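Local coordinates for protein DPSA (Streptomyces coelicolor, PDB 4CY9) that probably oxidises and stores iron as a twelve-subunit ferritin-like Dps cage, and is associated with DNA binding, at residues E121-A126 / I142-D147; L26-L31 / G80-T85. All coordinates share one frame; numbering follows the deposited sequence.

How the interactions relate
Following the chain from the N terminus, helix 14-44 supplies 26-31, helix 50-77 runs back beside it, and the loop that follows brings 80-85 onto the first helix, closing interaction 2 across 48 intervening residues. The chain then passes through the short helix 86-92 to helix 105-133, turns, and returns as helix 135-158; interaction 1 closes over the 15 residues between its segments, in the hairpin of these two helices. The two contacts lie in series, neither enclosing nor crossing the other, with centres about 15 Å apart. They meet at R27, on segment 26-31, whose CD packs 3.6 Å from G122 O and which also touches M123 and A126. Together they join the connecting loop, the first helix and the last two helices of one bundle.

Interaction 1: E121-A126 / I142-D147; sequences EGMRAA and IGQLRD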
ATOM      1  N   GLU A 121      14.638 -28.890  20.316  1.00 11.53           N
ATOM      2  CA  GLU A 121      14.489 -30.311  20.708  1.00 12.36           C
ATOM      3  C   GLU A 121      13.095 -30.591  21.266  1.00 12.17           C
ATOM      4  O   GLU A 121      12.575 -31.697  20.955  1.00 11.85           O
ATOM      5  CB  GLU A 121      15.551 -30.703  21.851  1.00 13.49           C
ATOM      6  CG  GLU A 121      16.911 -30.708  21.161  1.00 16.96           C
ATOM      7  CD  GLU A 121      18.078 -30.905  22.194  1.00 27.20           C
ATOM      8  OE1 GLU A 121      17.898 -30.698  23.406  1.00 29.30           O
ATOM      9  OE2 GLU A 121      19.203 -31.147  21.724  1.00 28.13           O
ATOM     10  N   GLY A 122      12.484 -29.664  22.018  1.00 12.05           N
ATOM     11  CA  GLY A 122      11.116 -29.828  22.513  1.00  9.51           C
ATOM     12  C   GLY A 122      10.137 -29.919  21.355  1.00  9.89           C
ATOM     13  O   GLY A 122       9.187 -30.735  21.392  1.00  9.95           O
ATOM     14  N   MET A 123      10.352 -29.060  20.338  1.00  9.56           N
ATOM     15  CA  MET A 123       9.426 -29.105  19.159  1.00  9.49           C
ATOM     16  C   MET A 123       9.621 -30.389  18.369  1.00  9.54           C
ATOM     17  O   MET A 123       8.636 -30.974  17.901  1.00 10.61           O
ATOM     18  CB  MET A 123       9.728 -27.916  18.215  1.00  9.85           C
ATOM     19  CG  MET A 123       9.192 -26.591  18.884  1.00 11.32           C
ATOM     20  SD  MET A 123       7.400 -26.420  18.899  1.00 11.69           S
ATOM     21  CE  MET A 123       7.108 -25.897  17.175  1.00 11.24           C
ATOM     22  N   ARG A 124      10.877 -30.866  18.289  1.00 10.39           N
ATOM     23  CA  ARG A 124      11.064 -32.096  17.480  1.00 12.28           C
ATOM     24  C   ARG A 124      10.370 -33.287  18.196  1.00 11.72           C
ATOM     25  O   ARG A 124       9.810 -34.146  17.500  1.00 13.92           O
ATOM     26  CB  ARG A 124      12.588 -32.440  17.426  1.00 16.98           C
ATOM     27  CG  ARG A 124      13.232 -31.790  16.272  1.00 25.78           C
ATOM     28  CD  ARG A 124      14.647 -32.399  15.893  1.00 25.74           C
ATOM     29  NE  ARG A 124      15.065 -31.516  14.792  1.00 25.34           N
ATOM     30  CZ  ARG A 124      14.766 -31.748  13.490  1.00 26.93           C
ATOM     31  NH1 ARG A 124      14.255 -32.925  13.153  1.00 22.62           N
ATOM     32  NH2 ARG A 124      15.095 -30.879  12.519  1.00 18.81           N
ATOM     33  N   ALA A 125      10.443 -33.310  19.532  1.00 11.74           N
ATOM     34  CA  ALA A 125       9.777 -34.363  20.326  1.00 12.26           C
ATOM     35  C   ALA A 125       8.260 -34.238  20.138  1.00 13.85           C
ATOM     36  O   ALA A 125       7.534 -35.260  19.958  1.00 12.51           O
ATOM     37  CB  ALA A 125      10.112 -34.309  21.825  1.00 14.06           C
ATOM     38  N   ALA A 126       7.747 -33.013  20.162  1.00 10.42           N
ATOM     39  CA  ALA A 126       6.309 -32.806  19.977  1.00 10.77           C
ATOM     40  C   ALA A 126       5.882 -33.207  18.555  1.00 10.54           C
ATOM     41  O   ALA A 126       4.732 -33.719  18.387  1.00 10.46           O
ATOM     42  CB  ALA A 126       5.931 -31.252  20.247  1.00  8.62           C
ATOM     43  N   ILE A 142       5.826 -29.027  12.355  1.00  8.70           N
ATOM     44  CA  ILE A 142       7.072 -29.146  11.520  1.00  9.61           C
ATOM     45  C   ILE A 142       7.478 -27.811  10.846  1.00  9.20           C
ATOM     46  O   ILE A 142       8.676 -27.519  10.827  1.00  9.82           O
ATOM     47  CB  ILE A 142       6.852 -30.235  10.428  1.00 11.78           C
ATOM     48  CG1 ILE A 142       6.848 -31.543  11.166  1.00 12.57           C
ATOM     49  CG2 ILE A 142       8.057 -30.181   9.451  1.00 15.55           C
ATOM     50  CD1 ILE A 142       6.369 -32.700  10.166  1.00 15.43           C
ATOM     51  N   GLY A 143       6.520 -27.070  10.294  1.00  9.29           N
ATOM     52  CA  GLY A 143       6.863 -25.752   9.715  1.00 10.20           C
ATOM     53  C   GLY A 143       7.438 -24.774  10.792  1.00  9.83           C
ATOM     54  O   GLY A 143       8.415 -24.041  10.486  1.00 10.29           O
ATOM     55  N   GLN A 144       6.874 -24.766  12.004  1.00  9.93           N
ATOM     56  CA  GLN A 144       7.371 -23.932  13.093  1.00 10.02           C
ATOM     57  C   GLN A 144       8.779 -24.344  13.469  1.00 10.34           C
ATOM     58  O   GLN A 144       9.675 -23.498  13.652  1.00  9.99           O
ATOM     59  CB  GLN A 144       6.471 -24.074  14.336  1.00  8.69           C
ATOM     60  CG  GLN A 144       5.031 -23.546  13.936  1.00  9.76           C
ATOM     61  CD  GLN A 144       4.146 -23.486  15.136  1.00 14.51           C
ATOM     62  OE1 GLN A 144       4.393 -24.236  16.087  1.00 16.74           O
ATOM     63  NE2 GLN A 144       3.042 -22.679  15.122  1.00 10.43           N
ATOM     64  N   LEU A 145       8.968 -25.687  13.585  1.00  9.67           N
ATOM     65  CA  LEU A 145      10.307 -26.248  13.938  1.00 10.00           C
ATOM     66  C   LEU A 145      11.335 -25.704  12.946  1.00  9.58           C
ATOM     67  O   LEU A 145      12.427 -25.251  13.342  1.00  9.44           O
ATOM     68  CB  LEU A 145      10.213 -27.805  13.820  1.00  9.68           C
ATOM     69  CG  LEU A 145      11.672 -28.472  13.869  1.00 11.01           C
ATOM     70  CD1 LEU A 145      12.310 -28.279  15.258  1.00 12.23           C
ATOM     71  CD2 LEU A 145      11.332 -29.980  13.670  1.00 13.50           C
ATOM     72  N   ARG A 146      11.048 -25.752  11.655  1.00 10.35           N
ATOM     73  CA  ARG A 146      12.095 -25.314  10.662  1.00  9.67           C
ATOM     74  C   ARG A 146      12.363 -23.824  10.799  1.00 10.00           C
ATOM     75  O   ARG A 146      13.528 -23.393  10.814  1.00  9.82           O
ATOM     76  CB  ARG A 146      11.617 -25.608   9.225  1.00 10.38           C
ATOM     77  CG  ARG A 146      12.789 -25.237   8.222  1.00 10.83           C
ATOM     78  CD  ARG A 146      12.496 -25.800   6.759  1.00 10.47           C
ATOM     79  NE  ARG A 146      11.330 -25.063   6.189  1.00 11.77           N
ATOM     80  CZ  ARG A 146      10.102 -25.582   6.072  1.00 13.53           C
ATOM     81  NH1 ARG A 146       9.789 -26.841   6.468  1.00 13.26           N
ATOM     82  NH2 ARG A 146       9.077 -24.804   5.575  1.00 14.48           N
ATOM     83  N   ASP A 147      11.304 -23.035  10.974  1.00  9.19           N
ATOM     84  CA  ASP A 147      11.529 -21.587  11.157  1.00 10.08           C
ATOM     85  C   ASP A 147      12.375 -21.298  12.416  1.00  9.89           C
ATOM     86  O   ASP A 147      13.266 -20.414  12.366  1.00 11.07           O
ATOM     87  CB  ASP A 147      10.164 -20.845  11.279  1.00 11.14           C
ATOM     88  CG  ASP A 147       9.472 -20.684   9.881  1.00 18.07           C
ATOM     89  OD1 ASP A 147      10.087 -20.902   8.830  1.00 17.62           O
ATOM     90  OD2 ASP A 147       8.296 -20.312   9.898  1.00 16.47           O
TER
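M123 and L145 mark the closest approach of the two backbones, with CA atoms 6.0 Å apart where helices 105-133 and 135-158 run nearly antiparallel, their local axes 9.6 Å apart and their directions at 160°. L145 gives the largest share of the buried surface. Its CG stands anti to the backbone N (chi1 168°), which sends both methyls across the interface: CD1 lies 3.9 Å from M123 CB, and CD2 lies 3.7 Å from R124 CG. R124 crosses this leucine at about a right angle, extended from CG to NE, and lays one face of its guanidinium over CD2, which sits 3.9 Å above the plane and over its centre. The flat cation thus takes apolar support from one face and is held by carboxylates: NH2 makes salt bridges to E149 and to D134 of a second subunit. Replacing R124 by an alanine would remove the guanidinium, and is likely to leave E149 and D134 of the second subunit without this positive partner and take one flat group away from L145 CD2. On the other side of L145, M123, bent at chi2 and again at chi3 (-78°), swings CE over to Q144, 3.4 Å from OE1 and equally close to CB, the two side chains crossing obliquely. Q144 NE2 reaches helix 50-77, giving a weak hydrogen bond to M67 O, whereas its buried OE1 has no hydrogen-bonding partner in the model and meets the thioether methyl instead. No hydrogen bond joins the two segments, so this antiparallel helix packing in the ferritin-like bundle rests on apolar and van der Waals contact, while the polar ends of R124 and Q144 reach past it, tying the helix pair to a neighbouring subunit and to helix 50-77.

Interaction 2: L26-L31 / G80-T85; sequences LRLHAL and GVAQGT
A water molecule joins H29 to Q83, lying 2.7 Å from H29 ND1 in the plane of the imidazole and donating a 2.9 Å hydrogen bond to Q83 O. The same carbonyl oxygen comes 3.6 Å from H29 CE1, approaching the ring obliquely, and is met as well by L28 CD2 at 4.0 Å. The imidazole thus meets the loop through one bridging water and through CE1, which also touches Q83 CB more loosely. Its other nitrogen, NE2, hydrogen-bonds to E92 of helix 86-92, so both ring nitrogens are engaged and the turn of the ring is probably well fixed; W95 and L89 pack against it too. One residue earlier, L28 carries the apolar part. With its CG anti to the backbone N (chi1 175°), CD2 is directed at A82 CB, 3.9 Å away; L28 also packs on A68 and A72 of helix 50-77, and A82 shares A72. The Q83 side chain, bent at chi2 (61°), carries its amide away from the helix and turns it to T85, giving a 2.9 Å hydrogen bond from NE2 to OG1 that lies close to the amide plane. T85 OG1 also bonds to D97 of a third subunit, and G84 N to H40 of that subunit, so the loop faces an interface as well as its own core. T85 occupies the N-cap position of helix 86-92, the short helix set in the long link between the second and third bundle helices, a hallmark of Dps subunits.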
ATOM      1  N   LEU A  26       2.544 -27.580  26.694  1.00  9.02           N
ATOM      2  CA  LEU A  26       3.958 -27.262  27.058  1.00 10.19           C
ATOM      3  C   LEU A  26       4.675 -26.566  25.891  1.00  9.70           C
ATOM      4  O   LEU A  26       5.517 -25.678  26.188  1.00 10.10           O
ATOM      5  CB  LEU A  26       4.672 -28.625  27.406  1.00 10.57           C
ATOM      6  CG  LEU A  26       6.120 -28.384  27.920  1.00 13.20           C
ATOM      7  CD1 LEU A  26       6.069 -27.591  29.243  1.00 13.69           C
ATOM      8  CD2 LEU A  26       6.683 -29.851  28.117  1.00 15.81           C
ATOM      9  N   ARG A  27       4.365 -26.927  24.638  1.00  9.34           N
ATOM     10  CA  ARG A  27       5.033 -26.232  23.570  1.00  8.77           C
ATOM     11  C   ARG A  27       4.562 -24.737  23.610  1.00  8.92           C
ATOM     12  O   ARG A  27       5.392 -23.863  23.274  1.00  9.09           O
ATOM     13  CB  ARG A  27       4.620 -26.764  22.216  1.00  9.04           C
ATOM     14  CG  ARG A  27       5.234 -28.184  21.954  1.00 10.45           C
ATOM     15  CD  ARG A  27       6.746 -28.217  22.032  1.00 10.44           C
ATOM     16  NE  ARG A  27       7.201 -28.544  23.393  1.00 10.97           N
ATOM     17  CZ  ARG A  27       8.290 -28.020  23.982  1.00 11.50           C
ATOM     18  NH1 ARG A  27       9.034 -26.997  23.427  1.00 12.39           N
ATOM     19  NH2 ARG A  27       8.762 -28.597  25.125  1.00 14.81           N
ATOM     20  N   LEU A  28       3.306 -24.484  23.958  1.00  8.76           N
ATOM     21  CA  LEU A  28       2.849 -23.059  24.072  1.00  9.55           C
ATOM     22  C   LEU A  28       3.590 -22.339  25.206  1.00  9.58           C
ATOM     23  O   LEU A  28       4.081 -21.199  24.997  1.00  8.67           O
ATOM     24  CB  LEU A  28       1.336 -23.032  24.297  1.00  8.50           C
ATOM     25  CG  LEU A  28       0.745 -21.639  24.551  1.00  8.98           C
ATOM     26  CD1 LEU A  28       1.012 -20.720  23.290  1.00  8.76           C
ATOM     27  CD2 LEU A  28      -0.792 -21.829  24.650  1.00  9.09           C
ATOM     28  N   HIS A  29       3.810 -22.972  26.387  1.00  7.91           N
ATOM     29  CA  HIS A  29       4.660 -22.256  27.361  1.00  8.61           C
ATOM     30  C   HIS A  29       6.039 -21.958  26.828  1.00  9.05           C
ATOM     31  O   HIS A  29       6.582 -20.927  27.085  1.00  9.57           O
ATOM     32  CB  HIS A  29       4.828 -23.214  28.624  1.00  8.83           C
ATOM     33  CG  HIS A  29       3.541 -23.376  29.389  1.00 10.59           C
ATOM     34  ND1 HIS A  29       2.631 -22.363  29.570  1.00 11.00           N
ATOM     35  CD2 HIS A  29       3.054 -24.494  30.069  1.00 11.66           C
ATOM     36  CE1 HIS A  29       1.590 -22.864  30.333  1.00 12.83           C
ATOM     37  NE2 HIS A  29       1.847 -24.139  30.606  1.00 12.24           N
ATOM     38  N   ALA A  30       6.614 -22.933  26.096  1.00  7.66           N
ATOM     39  CA  ALA A  30       7.951 -22.654  25.514  1.00  9.31           C
ATOM     40  C   ALA A  30       7.956 -21.485  24.524  1.00  8.99           C
ATOM     41  O   ALA A  30       8.936 -20.710  24.538  1.00  9.26           O
ATOM     42  CB  ALA A  30       8.635 -23.907  24.909  1.00  8.80           C
ATOM     43  N   LEU A  31       6.938 -21.416  23.677  1.00  9.66           N
ATOM     44  CA  LEU A  31       6.930 -20.332  22.676  1.00  8.57           C
ATOM     45  C   LEU A  31       6.651 -19.003  23.403  1.00  8.58           C
ATOM     46  O   LEU A  31       7.269 -17.993  23.025  1.00  8.28           O
ATOM     47  CB  LEU A  31       5.803 -20.606  21.647  1.00  8.86           C
ATOM     48  CG  LEU A  31       6.224 -21.801  20.726  1.00  8.46           C
ATOM     49  CD1 LEU A  31       4.885 -22.144  19.942  1.00  8.72           C
ATOM     50  CD2 LEU A  31       7.309 -21.376  19.677  1.00  8.97           C
ATOM     51  N   GLY A  80      -9.295 -28.174  24.182  1.00 10.42           N
ATOM     52  CA  GLY A  80      -8.548 -27.872  25.419  1.00 10.60           C
ATOM     53  C   GLY A  80      -8.470 -26.342  25.748  1.00 10.01           C
ATOM     54  O   GLY A  80      -9.042 -25.493  24.975  1.00 11.84           O
ATOM     55  N   VAL A  81      -7.783 -26.066  26.854  1.00  9.70           N
ATOM     56  CA  VAL A  81      -7.662 -24.681  27.324  1.00 11.53           C
ATOM     57  C   VAL A  81      -6.204 -24.272  27.031  1.00 13.15           C
ATOM     58  O   VAL A  81      -5.285 -24.902  27.497  1.00 15.35           O
ATOM     59  CB  VAL A  81      -7.996 -24.605  28.834  1.00 15.42           C
ATOM     60  CG1 VAL A  81      -7.662 -23.168  29.297  1.00 15.87           C
ATOM     61  CG2 VAL A  81      -9.477 -25.017  29.048  1.00 16.10           C
ATOM     62  N   ALA A  82      -5.994 -23.239  26.227  1.00 10.40           N
ATOM     63  CA  ALA A  82      -4.613 -22.771  25.996  1.00 11.69           C
ATOM     64  C   ALA A  82      -4.227 -21.857  27.137  1.00 16.85           C
ATOM     65  O   ALA A  82      -4.463 -20.615  26.984  1.00 19.94           O
ATOM     66  CB  ALA A  82      -4.661 -21.958  24.698  1.00 12.83           C
ATOM     67  N   GLN A  83      -3.367 -22.317  28.024  1.00 12.63           N
ATOM     68  CA  GLN A  83      -3.061 -21.526  29.236  1.00 11.88           C
ATOM     69  C   GLN A  83      -1.939 -20.521  28.906  1.00 13.01           C
ATOM     70  O   GLN A  83      -0.823 -20.908  28.514  1.00 13.78           O
ATOM     71  CB  GLN A  83      -2.512 -22.536  30.284  1.00 15.88           C
ATOM     72  CG  GLN A  83      -2.423 -21.750  31.620  1.00 19.99           C
ATOM     73  CD  GLN A  83      -3.749 -21.214  32.133  1.00 23.45           C
ATOM     74  OE1 GLN A  83      -4.824 -21.847  31.993  1.00 18.67           O
ATOM     75  NE2 GLN A  83      -3.700 -19.978  32.712  1.00 20.63           N
ATOM     76  N   GLY A  84      -2.264 -19.221  28.998  1.00 11.67           N
ATOM     77  CA  GLY A  84      -1.326 -18.189  28.518  1.00 10.22           C
ATOM     78  C   GLY A  84      -0.801 -17.295  29.656  1.00 11.70           C
ATOM     79  O   GLY A  84      -0.011 -16.390  29.343  1.00 11.48           O
ATOM     80  N   THR A  85      -1.194 -17.565  30.898  1.00 11.48           N
ATOM     81  CA  THR A  85      -0.811 -16.595  32.032  1.00 11.41           C
ATOM     82  C   THR A  85       0.616 -16.960  32.501  1.00 12.85           C
ATOM     83  O   THR A  85       1.086 -18.068  32.392  1.00 12.35           O
ATOM     84  CB  THR A  85      -1.811 -16.652  33.203  1.00 13.77           C
ATOM     85  OG1 THR A  85      -1.786 -17.996  33.698  1.00 12.29           O
ATOM     86  CG2 THR A  85      -3.215 -16.283  32.675  1.00 12.95           C
TER
HETATM   87  O   HOH W   1       1.927 -19.963  28.453  1.00 17.23           O